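Local coordinates for nucleoprotein (Rift valley fever virus, PDB 3OV9) that encapsidates the viral genomic RNA, shielding it from nucleases, and assembles into ring-shaped hexamers through an N-terminal arm that packs on the neighbouring subunit, at the interface of chains A and B. Coordinates in Å, arbitrary orientation; residue numbers count along the deposited sequence, not the author numbering. Chains: chain A/B, Nucleoprotein.

The N-terminal arm of chain A (helices 4-13 and 18-28 and the turn between), part of the segment essential for oligomerization, lies across the body of chain B. Contact 4 holds the start of the first helix, contact 1 its end, the turn and A:Ile21 of the second helix, and contacts 3 and 2 that second helix. Between C-alpha centres, contacts 3 and 2 are about 8 Å apart and share A:Phe28 and B:Val59; contacts 1 and 3, about 11 Å, share A:Ile21 and B:Val121; contact 4 lies about 17 Å from contact 1. This head-to-tail arrangement can repeat around the hexamer ring.

Contact 1: the interface of chains A and B. Residues chain A 11-12, 14-16, 21; chain B 114, 117-118, 121.
A:Ala12 O, the carbonyl oxygen close to the end of helix 4-13, accepts a hydrogen bond of 2.9 Å from the side-chain amide NE2 of B:Gln117. The acceptor lies nearly in the amide plane of the glutamine, and the bond is fairly straight, 159° at the hydrogen. The other end of the same amide, OE1, is held through a water that also binds the A:Gln14 carbonyl. Both ends of the amide are thereby engaged, which should help to set its rotation.

B:Trp114, on the same helix 112-122, offers its indole NE1 to A:Ala15 O at 3.2 Å. The oxygen sits at the indole edge, in the ring plane, whereas the donor stands above the carbonyl plane. With CG anti to the backbone N (chi1 -165°), the indole is set between A:Phe11 and A:Val16, NE1 toward A:Ala15. The A:Phe11 ring meets the five-membered ring edge-to-face, with planes 56° apart; phenylalanine CE1 reaches the tryptophan CB at 3.5 Å. A:Val16 buries 83 Å²: its CG2 lies over the opposite face of the five-membered ring, 4.0 Å from the centroid, and its CG1 packs on B:Ala118. Farther along, A:Ile21 CG2 touches B:Val121 CG1 at 3.8 Å, while A:Ile21 CD1 meets B:Trp114 CH2 tip to tip at 3.9 Å.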
loop_
_atom_site.group_PDB
_atom_site.type_symbol
_atom_site.label_atom_id
_atom_site.label_comp_id
_atom_site.label_asym_id
_atom_site.label_seq_id
_atom_site.Cartn_x
_atom_site.Cartn_y
_atom_site.Cartn_z
ATOM N N PHE A 11 39.793 21.288 25.733
ATOM C CA PHE A 11 38.934 21.790 24.654
ATOM C C PHE A 11 37.695 22.470 25.246
ATOM O O PHE A 11 37.296 23.548 24.797
ATOM C CB PHE A 11 38.532 20.656 23.702
ATOM C CG PHE A 11 37.780 21.119 22.477
ATOM C CD1 PHE A 11 36.393 21.019 22.417
ATOM C CD2 PHE A 11 38.462 21.628 21.375
ATOM C CE1 PHE A 11 35.697 21.442 21.284
ATOM C CE2 PHE A 11 37.775 22.049 20.239
ATOM C CZ PHE A 11 36.392 21.954 20.196
ATOM N N ALA A 12 37.113 21.846 26.270
ATOM C CA ALA A 12 35.928 22.380 26.947
ATOM C C ALA A 12 36.201 23.689 27.694
ATOM O O ALA A 12 35.288 24.485 27.914
ATOM C CB ALA A 12 35.340 21.336 27.893
ATOM N N GLN A 14 38.165 26.068 26.547
ATOM C CA GLN A 14 38.299 27.137 25.557
ATOM C C GLN A 14 37.016 27.959 25.437
ATOM O O GLN A 14 35.936 27.507 25.826
ATOM C CB GLN A 14 38.748 26.577 24.201
ATOM C CG GLN A 14 40.226 26.174 24.198
ATOM C CD GLN A 14 40.652 25.399 22.962
ATOM O OE1 GLN A 14 40.085 25.556 21.880
ATOM N NE2 GLN A 14 41.669 24.558 23.121
ATOM N N ALA A 15 37.154 29.174 24.915
ATOM C CA ALA A 15 36.046 30.119 24.840
ATOM C C ALA A 15 34.864 29.605 24.025
ATOM O O ALA A 15 35.034 29.028 22.951
ATOM C CB ALA A 15 36.528 31.458 24.290
ATOM N N VAL A 16 33.670 29.804 24.574
ATOM C CA VAL A 16 32.424 29.599 23.852
ATOM C C VAL A 16 31.944 31.006 23.497
ATOM O O VAL A 16 31.089 31.586 24.173
ATOM C CB VAL A 16 31.399 28.818 24.707
ATOM C CG1 VAL A 16 30.129 28.540 23.921
ATOM C CG2 VAL A 16 32.008 27.505 25.184
ATOM N N ILE A 21 30.550 32.191 17.338
ATOM C CA ILE A 21 29.638 31.086 17.039
ATOM C C ILE A 21 28.472 31.547 16.159
ATOM O O ILE A 21 28.085 30.842 15.222
ATOM C CB ILE A 21 29.139 30.394 18.334
ATOM C CG1 ILE A 21 30.284 29.605 18.977
ATOM C CG2 ILE A 21 27.961 29.467 18.044
ATOM C CD1 ILE A 21 30.090 29.320 20.447
ATOM N N TRP B 114 32.406 21.083 25.508
ATOM C CA TRP B 114 32.249 22.311 24.743
ATOM C C TRP B 114 30.867 22.379 24.084
ATOM O O TRP B 114 30.205 23.412 24.135
ATOM C CB TRP B 114 33.369 22.433 23.706
ATOM C CG TRP B 114 33.510 23.810 23.126
ATOM C CD1 TRP B 114 34.276 24.829 23.612
ATOM C CD2 TRP B 114 32.861 24.319 21.953
ATOM N NE1 TRP B 114 34.147 25.945 22.815
ATOM C CE2 TRP B 114 33.284 25.657 21.790
ATOM C CE3 TRP B 114 31.965 23.774 21.022
ATOM C CZ2 TRP B 114 32.840 26.460 20.738
ATOM C CZ3 TRP B 114 31.525 24.574 19.973
ATOM C CH2 TRP B 114 31.969 25.901 19.838
ATOM N N GLN B 117 28.006 23.592 26.334
ATOM C CA GLN B 117 28.106 25.036 26.558
ATOM C C GLN B 117 27.620 25.821 25.346
ATOM O O GLN B 117 26.963 26.856 25.501
ATOM C CB GLN B 117 29.545 25.440 26.865
ATOM C CG GLN B 117 30.114 24.872 28.152
ATOM C CD GLN B 117 31.568 25.256 28.332
ATOM O OE1 GLN B 117 31.888 26.422 28.574
ATOM N NE2 GLN B 117 32.457 24.281 28.199
ATOM N N ALA B 118 27.954 25.327 24.153
ATOM C CA ALA B 118 27.571 25.977 22.898
ATOM C C ALA B 118 26.054 26.027 22.739
ATOM O O ALA B 118 25.517 26.953 22.132
ATOM C CB ALA B 118 28.220 25.278 21.709
ATOM N N VAL B 121 24.298 29.275 23.553
ATOM C CA VAL B 121 24.370 30.238 22.454
ATOM C C VAL B 121 23.465 29.834 21.285
ATOM O O VAL B 121 22.837 30.688 20.658
ATOM C CB VAL B 121 25.836 30.419 21.966
ATOM C CG1 VAL B 121 25.910 31.246 20.669
ATOM C CG2 VAL B 121 26.680 31.074 23.052
HETATM O O HOH W 1 34.346 27.682 28.100
#

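Contact 2: the interface of chains A and B. Residues chain A 27-28; chain B 56, 59-60, 64, 75, 79, 82-83.
A:Phe28, the last residue of helix 18-28, is inserted between helices 50-63 and 77-90 of chain B and buries 122 Å² there. Packing is tight around its ring, which chi1 of -58° points at B:Leu60 and B:Thr82. B:Leu60 sends CD2 over one face, 3.7 Å from the centroid and displaced toward the rim, and this methyl approaches ring atom CG to 3.4 Å. The methyl CG2 of B:Thr82 meets the ring at its edge, in plane, 3.8 Å from CE1. The hydroxyl OG1 of the same threonine donates to A:Glu27 OE2 at 2.7 Å, meeting it nearly along the C-O axis. At the helix end, B:Arg64 NH1 donates to A:Phe28 O at 2.8 Å, the oxygen lying in the guanidinium plane. The arginine is kinked at its middle torsions (chi2 -56°, chi3 -57°), which brings this nitrogen up to the oxygen, beside which B:Met75 places its CE.

The looser, hydrated side begins at the other carboxylate oxygen of A:Glu27. OE1 has no direct contact with the side-chain amine NZ of B:Lys56; a water joins them, 2.7 Å from OE1 and 2.9 Å from NZ. The opposite charges, if present, may still attract across the water. Together the buried ring and the polar bonds around it secure the end of the arm's second helix to the next subunit, supporting oligomerization.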
loop_
_atom_site.group_PDB
_atom_site.type_symbol
_atom_site.label_atom_id
_atom_site.label_comp_id
_atom_site.label_asym_id
_atom_site.label_seq_id
_atom_site.Cartn_x
_atom_site.Cartn_y
_atom_site.Cartn_z
ATOM N N GLU A 27 27.209 31.651 8.476
ATOM C CA GLU A 27 27.989 31.092 7.369
ATOM C C GLU A 27 27.394 29.774 6.870
ATOM O O GLU A 27 27.351 29.525 5.664
ATOM C CB GLU A 27 29.457 30.889 7.772
ATOM C CG GLU A 27 30.377 30.536 6.598
ATOM C CD GLU A 27 31.788 30.134 7.010
ATOM O OE1 GLU A 27 32.134 30.234 8.209
ATOM O OE2 GLU A 27 32.556 29.717 6.115
ATOM N N PHE A 28 26.920 28.958 7.809
ATOM C CA PHE A 28 26.450 27.606 7.518
ATOM C C PHE A 28 24.935 27.477 7.359
ATOM O O PHE A 28 24.428 26.375 7.132
ATOM C CB PHE A 28 26.915 26.634 8.615
ATOM C CG PHE A 28 28.409 26.582 8.807
ATOM C CD1 PHE A 28 29.280 26.560 7.719
ATOM C CD2 PHE A 28 28.944 26.503 10.091
ATOM C CE1 PHE A 28 30.661 26.498 7.909
ATOM C CE2 PHE A 28 30.321 26.442 10.290
ATOM C CZ PHE A 28 31.182 26.438 9.202
ATOM N N LYS B 56 33.789 24.487 14.473
ATOM C CA LYS B 56 32.943 24.677 13.292
ATOM C C LYS B 56 32.070 23.453 13.040
ATOM O O LYS B 56 30.880 23.588 12.747
ATOM C CB LYS B 56 33.781 24.951 12.045
ATOM C CG LYS B 56 34.474 26.302 12.023
ATOM C CD LYS B 56 35.188 26.485 10.696
ATOM C CE LYS B 56 36.263 27.548 10.782
ATOM N NZ LYS B 56 36.846 27.813 9.438
ATOM N N VAL B 59 29.157 23.298 15.479
ATOM C CA VAL B 59 28.113 24.233 15.035
ATOM C C VAL B 59 27.319 23.653 13.856
ATOM O O VAL B 59 26.092 23.759 13.822
ATOM C CB VAL B 59 28.692 25.630 14.688
ATOM C CG1 VAL B 59 27.620 26.551 14.080
ATOM C CG2 VAL B 59 29.291 26.271 15.928
ATOM N N LEU B 60 28.022 23.034 12.909
ATOM C CA LEU B 60 27.376 22.318 11.798
ATOM C C LEU B 60 26.439 21.207 12.281
ATOM O O LEU B 60 25.285 21.121 11.848
ATOM C CB LEU B 60 28.421 21.732 10.842
ATOM C CG LEU B 60 29.137 22.647 9.848
ATOM C CD1 LEU B 60 30.254 21.890 9.145
ATOM C CD2 LEU B 60 28.157 23.200 8.828
ATOM N N ARG B 64 22.681 22.217 11.463
ATOM C CA ARG B 64 22.366 21.682 10.128
ATOM C C ARG B 64 22.158 20.170 10.099
ATOM O O ARG B 64 21.378 19.666 9.293
ATOM C CB ARG B 64 23.422 22.089 9.089
ATOM C CG ARG B 64 23.506 23.591 8.769
ATOM C CD ARG B 64 22.179 24.214 8.290
ATOM N NE ARG B 64 21.611 23.562 7.106
ATOM C CZ ARG B 64 21.889 23.880 5.843
ATOM N NH1 ARG B 64 22.744 24.855 5.553
ATOM N NH2 ARG B 64 21.306 23.213 4.856
ATOM N N MET B 75 23.230 26.098 0.940
ATOM C CA MET B 75 24.216 26.839 1.727
ATOM C C MET B 75 24.850 27.929 0.864
ATOM O O MET B 75 24.926 27.790 -0.357
ATOM C CB MET B 75 25.292 25.867 2.246
ATOM C CG MET B 75 26.119 26.365 3.421
ATOM S SD MET B 75 27.259 25.106 4.072
ATOM C CE MET B 75 26.198 24.172 5.167
ATOM N N GLY B 79 30.025 29.192 2.773
ATOM C CA GLY B 79 29.740 28.077 3.683
ATOM C C GLY B 79 29.994 26.735 3.023
ATOM O O GLY B 79 30.630 25.854 3.614
ATOM N N THR B 82 33.660 26.011 2.774
ATOM C CA THR B 82 34.211 25.642 4.079
ATOM C C THR B 82 33.913 24.175 4.385
ATOM O O THR B 82 34.809 23.426 4.793
ATOM C CB THR B 82 33.669 26.561 5.192
ATOM O OG1 THR B 82 34.105 27.904 4.951
ATOM C CG2 THR B 82 34.155 26.113 6.572
ATOM N N VAL B 83 32.664 23.766 4.170
ATOM C CA VAL B 83 32.253 22.379 4.418
ATOM C C VAL B 83 32.963 21.410 3.465
ATOM O O VAL B 83 33.447 20.360 3.896
ATOM C CB VAL B 83 30.711 22.204 4.363
ATOM C CG1 VAL B 83 30.319 20.748 4.577
ATOM C CG2 VAL B 83 30.041 23.080 5.415
HETATM O O HOH W 2 34.732 29.614 8.566
#

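Contact 3: the interface of chains A and B. Residues chain A 21-22, 24-25, 28; chain B 59, 63, 121-122, 125.
A:Val25 packs between B:Leu122 and B:Trp125 and buries 82 Å², with its two methyls dividing the work. CG1, anti to the backbone N (chi1 171°), lies over the face of the tryptophan, 3.9 Å from the centroid of the five-membered ring. CG2 turns to CD2 of B:Leu122 at 3.3 Å, closer than normal van der Waals contact, the two side chains running antiparallel where they touch.

B:Val59 is the second major element, burying 60 Å² on helix 50-63. Both branches touch A:Trp24: CG1 at CB, where it also faces A:Val25 CG2, and CG2 at the indole carbon CE3, 3.9 Å away. A:Ile21 adds its CG2 against B:Leu122 CD2 at 3.6 Å.

B:Trp125, a position thought to be important for dimerization, buries 56 Å² and also receives A:Glu22. The aliphatic CG of the glutamate lies 3.9 Å from CH2, and its carboxylate is turned 74° from the ring plane, with OE2 at the ring's edge. No direct polar bond crosses this apolar surface; water bridges its margins. One links A:Glu22 OE2 to the B:Val121 carbonyl. Another binds the A:Val25 carbonyl and B:Thr63 OG1, the latter hydroxyl donating in turn to B:Val59 O at 2.7 Å.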
loop_
_atom_site.group_PDB
_atom_site.type_symbol
_atom_site.label_atom_id
_atom_site.label_comp_id
_atom_site.label_asym_id
_atom_site.label_seq_id
_atom_site.Cartn_x
_atom_site.Cartn_y
_atom_site.Cartn_z
ATOM N N ILE A 21 30.550 32.191 17.338
ATOM C CA ILE A 21 29.638 31.086 17.039
ATOM C C ILE A 21 28.472 31.547 16.159
ATOM O O ILE A 21 28.085 30.842 15.222
ATOM C CB ILE A 21 29.139 30.394 18.334
ATOM C CG1 ILE A 21 30.284 29.605 18.977
ATOM C CG2 ILE A 21 27.961 29.467 18.044
ATOM C CD1 ILE A 21 30.090 29.320 20.447
ATOM N N GLU A 22 27.933 32.730 16.453
ATOM C CA GLU A 22 26.827 33.288 15.667
ATOM C C GLU A 22 27.230 33.593 14.220
ATOM O O GLU A 22 26.401 33.469 13.310
ATOM C CB GLU A 22 26.217 34.514 16.358
ATOM C CG GLU A 22 25.359 34.160 17.583
ATOM C CD GLU A 22 24.763 35.368 18.285
ATOM O OE1 GLU A 22 25.022 36.511 17.851
ATOM O OE2 GLU A 22 24.032 35.172 19.280
ATOM N N TRP A 24 29.495 31.779 12.597
ATOM C CA TRP A 24 29.501 30.446 11.989
ATOM C C TRP A 24 28.085 29.992 11.641
ATOM O O TRP A 24 27.855 29.427 10.565
ATOM C CB TRP A 24 30.187 29.414 12.891
ATOM C CG TRP A 24 31.685 29.553 12.965
ATOM C CD1 TRP A 24 32.523 29.998 11.980
ATOM C CD2 TRP A 24 32.520 29.219 14.081
ATOM N NE1 TRP A 24 33.828 29.976 12.420
ATOM C CE2 TRP A 24 33.853 29.501 13.705
ATOM C CE3 TRP A 24 32.271 28.716 15.366
ATOM C CZ2 TRP A 24 34.936 29.297 14.568
ATOM C CZ3 TRP A 24 33.350 28.514 16.226
ATOM C CH2 TRP A 24 34.665 28.802 15.818
ATOM N N VAL A 25 27.139 30.258 12.543
ATOM C CA VAL A 25 25.733 29.925 12.305
ATOM C C VAL A 25 25.277 30.547 10.984
ATOM O O VAL A 25 24.697 29.863 10.140
ATOM C CB VAL A 25 24.812 30.391 13.462
ATOM C CG1 VAL A 25 23.342 30.228 13.091
ATOM C CG2 VAL A 25 25.113 29.615 14.723
ATOM N N PHE A 28 26.920 28.958 7.809
ATOM C CA PHE A 28 26.450 27.606 7.518
ATOM C C PHE A 28 24.935 27.477 7.359
ATOM O O PHE A 28 24.428 26.375 7.132
ATOM C CB PHE A 28 26.915 26.634 8.615
ATOM C CG PHE A 28 28.409 26.582 8.807
ATOM C CD1 PHE A 28 29.280 26.560 7.719
ATOM C CD2 PHE A 28 28.944 26.503 10.091
ATOM C CE1 PHE A 28 30.661 26.498 7.909
ATOM C CE2 PHE A 28 30.321 26.442 10.290
ATOM C CZ PHE A 28 31.182 26.438 9.202
ATOM N N VAL B 59 29.157 23.298 15.479
ATOM C CA VAL B 59 28.113 24.233 15.035
ATOM C C VAL B 59 27.319 23.653 13.856
ATOM O O VAL B 59 26.092 23.759 13.822
ATOM C CB VAL B 59 28.692 25.630 14.688
ATOM C CG1 VAL B 59 27.620 26.551 14.080
ATOM C CG2 VAL B 59 29.291 26.271 15.928
ATOM N N THR B 63 23.259 22.769 14.141
ATOM C CA THR B 63 22.351 23.661 13.411
ATOM C C THR B 63 21.933 23.167 12.025
ATOM O O THR B 63 20.939 23.652 11.475
ATOM C CB THR B 63 22.915 25.096 13.292
ATOM O OG1 THR B 63 24.122 25.078 12.519
ATOM C CG2 THR B 63 23.184 25.690 14.673
ATOM N N VAL B 121 24.298 29.275 23.553
ATOM C CA VAL B 121 24.370 30.238 22.454
ATOM C C VAL B 121 23.465 29.834 21.285
ATOM O O VAL B 121 22.837 30.688 20.658
ATOM C CB VAL B 121 25.836 30.419 21.966
ATOM C CG1 VAL B 121 25.910 31.246 20.669
ATOM C CG2 VAL B 121 26.680 31.074 23.052
ATOM N N LEU B 122 23.385 28.533 21.023
ATOM C CA LEU B 122 22.754 28.018 19.801
ATOM C C LEU B 122 21.257 27.718 19.922
ATOM O O LEU B 122 20.617 27.368 18.925
ATOM C CB LEU B 122 23.500 26.769 19.305
ATOM C CG LEU B 122 24.925 26.984 18.779
ATOM C CD1 LEU B 122 25.672 25.671 18.603
ATOM C CD2 LEU B 122 24.895 27.760 17.477
ATOM N N TRP B 125 18.441 28.145 17.310
ATOM C CA TRP B 125 18.755 27.594 15.988
ATOM C C TRP B 125 18.770 26.061 15.954
ATOM O O TRP B 125 19.124 25.458 14.936
ATOM C CB TRP B 125 20.086 28.153 15.474
ATOM C CG TRP B 125 20.048 29.627 15.223
ATOM C CD1 TRP B 125 19.365 30.270 14.230
ATOM C CD2 TRP B 125 20.719 30.646 15.976
ATOM N NE1 TRP B 125 19.569 31.625 14.316
ATOM C CE2 TRP B 125 20.396 31.885 15.378
ATOM C CE3 TRP B 125 21.565 30.635 17.095
ATOM C CZ2 TRP B 125 20.887 33.102 15.860
ATOM C CZ3 TRP B 125 22.051 31.845 17.576
ATOM C CH2 TRP B 125 21.710 33.064 16.958
HETATM O O HOH W 3 23.585 27.290 10.506
HETATM O O HOH W 4 22.976 33.607 21.239
#

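Contact 4: the interface of chains A and B. Residues chain A 4-5, 8-9; chain B 36, 207-210.
The first helix of the N-terminal arm, 4-13, rests here on the 207-210 loop of chain B and on B:Arg36 of helix 35-46. A:Gln5, which buries 91 Å², has its chain stretched out (chi2 -176°) and so reaches the loop, placing its amide oxygen OE1 2.8 Å from the backbone N of B:Ile209. This N-H approaches in the carbonyl plane, on a lone pair, though the bond is bent to 142° at the hydrogen. A water, 2.7 Å from OE1, also binds B:Asn207 O, so the glutamine oxygen is tied to the loop both directly and through solvent.

B:Phe208 lies alongside the glutamine stem, its CE1 3.6 Å from A:Gln5 CG, and its CE2 meets A:Arg8 CG at 3.6 Å. The A:Arg8 chain doubles over as it passes this ring, its guanidinium turned 45° from it, and sets one face of that group against CG1 of B:Ile209. On the other flank, the carbonyl oxygen B:Arg36 O stands over the centre of the A:Tyr4 ring, 3.7 Å above its plane, and the arginine stem packs at CD1.

B:Arg36 is itself positioned within its own subunit: NH1 donates to the side-chain oxygen B:Asn207 OD1 at 2.8 Å and NH2 to the backbone B:Asn207 O at 3.1 Å. This end-on grip ties helix 35-46 to the loop between helices 189-204 and 211-220, forming the ledge on which the neighbour's first helix sits.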
loop_
_atom_site.group_PDB
_atom_site.type_symbol
_atom_site.label_atom_id
_atom_site.label_comp_id
_atom_site.label_asym_id
_atom_site.label_seq_id
_atom_site.Cartn_x
_atom_site.Cartn_y
_atom_site.Cartn_z
ATOM N N TYR A 4 43.737 11.617 25.671
ATOM C CA TYR A 4 42.560 12.132 24.967
ATOM C C TYR A 4 41.522 12.737 25.904
ATOM O O TYR A 4 40.803 13.665 25.522
ATOM C CB TYR A 4 41.936 11.044 24.087
ATOM C CG TYR A 4 42.903 10.484 23.072
ATOM C CD1 TYR A 4 43.342 9.163 23.155
ATOM C CD2 TYR A 4 43.403 11.281 22.040
ATOM C CE1 TYR A 4 44.241 8.644 22.227
ATOM C CE2 TYR A 4 44.304 10.774 21.109
ATOM C CZ TYR A 4 44.717 9.456 21.208
ATOM O OH TYR A 4 45.606 8.950 20.290
ATOM N N GLN A 5 41.450 12.217 27.127
ATOM C CA GLN A 5 40.573 12.783 28.148
ATOM C C GLN A 5 41.027 14.194 28.505
ATOM O O GLN A 5 40.207 15.108 28.585
ATOM C CB GLN A 5 40.517 11.890 29.391
ATOM C CG GLN A 5 39.818 10.556 29.148
ATOM C CD GLN A 5 39.690 9.714 30.401
ATOM O OE1 GLN A 5 38.586 9.393 30.832
ATOM N NE2 GLN A 5 40.824 9.354 30.996
ATOM N N ARG A 8 40.268 16.610 25.707
ATOM C CA ARG A 8 38.836 16.895 25.691
ATOM C C ARG A 8 38.430 17.922 26.752
ATOM O O ARG A 8 37.613 18.807 26.482
ATOM C CB ARG A 8 38.061 15.596 25.888
ATOM C CG ARG A 8 36.709 15.577 25.250
ATOM C CD ARG A 8 35.608 15.710 26.269
ATOM N NE ARG A 8 34.573 14.708 26.029
ATOM C CZ ARG A 8 33.309 14.825 26.409
ATOM N NH1 ARG A 8 32.911 15.920 27.037
ATOM N NH2 ARG A 8 32.444 13.855 26.150
ATOM N N VAL A 9 39.001 17.799 27.951
ATOM C CA VAL A 9 38.686 18.744 29.023
ATOM C C VAL A 9 39.267 20.124 28.734
ATOM O O VAL A 9 38.604 21.133 28.989
ATOM C CB VAL A 9 39.063 18.236 30.453
ATOM C CG1 VAL A 9 38.202 17.039 30.844
ATOM C CG2 VAL A 9 40.535 17.901 30.565
ATOM N N ARG B 36 37.905 8.394 22.222
ATOM C CA ARG B 36 39.360 8.439 22.090
ATOM C C ARG B 36 39.815 8.405 20.634
ATOM O O ARG B 36 40.734 9.131 20.250
ATOM C CB ARG B 36 40.019 7.305 22.877
ATOM C CG ARG B 36 40.073 7.556 24.369
ATOM C CD ARG B 36 40.582 6.332 25.118
ATOM N NE ARG B 36 40.448 6.485 26.566
ATOM C CZ ARG B 36 39.328 6.267 27.256
ATOM N NH1 ARG B 36 38.215 5.886 26.642
ATOM N NH2 ARG B 36 39.319 6.434 28.570
ATOM N N ASN B 207 33.689 4.782 29.540
ATOM C CA ASN B 207 34.935 5.027 30.262
ATOM C C ASN B 207 35.602 6.363 29.918
ATOM O O ASN B 207 36.757 6.595 30.291
ATOM C CB ASN B 207 35.915 3.857 30.066
ATOM C CG ASN B 207 36.228 3.580 28.603
ATOM O OD1 ASN B 207 36.124 4.462 27.746
ATOM N ND2 ASN B 207 36.623 2.341 28.312
ATOM N N PHE B 208 34.883 7.243 29.217
ATOM C CA PHE B 208 35.475 8.500 28.754
ATOM C C PHE B 208 35.049 9.718 29.573
ATOM O O PHE B 208 33.874 10.096 29.585
ATOM C CB PHE B 208 35.216 8.728 27.259
ATOM C CG PHE B 208 36.071 9.804 26.661
ATOM C CD1 PHE B 208 37.431 9.590 26.443
ATOM C CD2 PHE B 208 35.524 11.038 26.325
ATOM C CE1 PHE B 208 38.232 10.586 25.898
ATOM C CE2 PHE B 208 36.315 12.036 25.771
ATOM C CZ PHE B 208 37.672 11.813 25.561
ATOM N N ILE B 209 36.042 10.336 30.214
ATOM C CA ILE B 209 35.879 11.408 31.214
ATOM C C ILE B 209 35.428 10.831 32.557
ATOM O O ILE B 209 34.347 10.242 32.668
ATOM C CB ILE B 209 34.964 12.600 30.752
ATOM C CG1 ILE B 209 35.337 13.099 29.344
ATOM C CG2 ILE B 209 34.992 13.734 31.779
ATOM C CD1 ILE B 209 36.783 13.571 29.169
ATOM N N SER B 210 36.278 10.998 33.567
ATOM C CA SER B 210 36.056 10.411 34.885
ATOM C C SER B 210 34.797 10.939 35.565
ATOM O O SER B 210 34.301 12.019 35.225
ATOM C CB SER B 210 37.268 10.656 35.791
ATOM O OG SER B 210 37.372 12.028 36.130
HETATM O O HOH W 5 37.820 7.973 33.005
#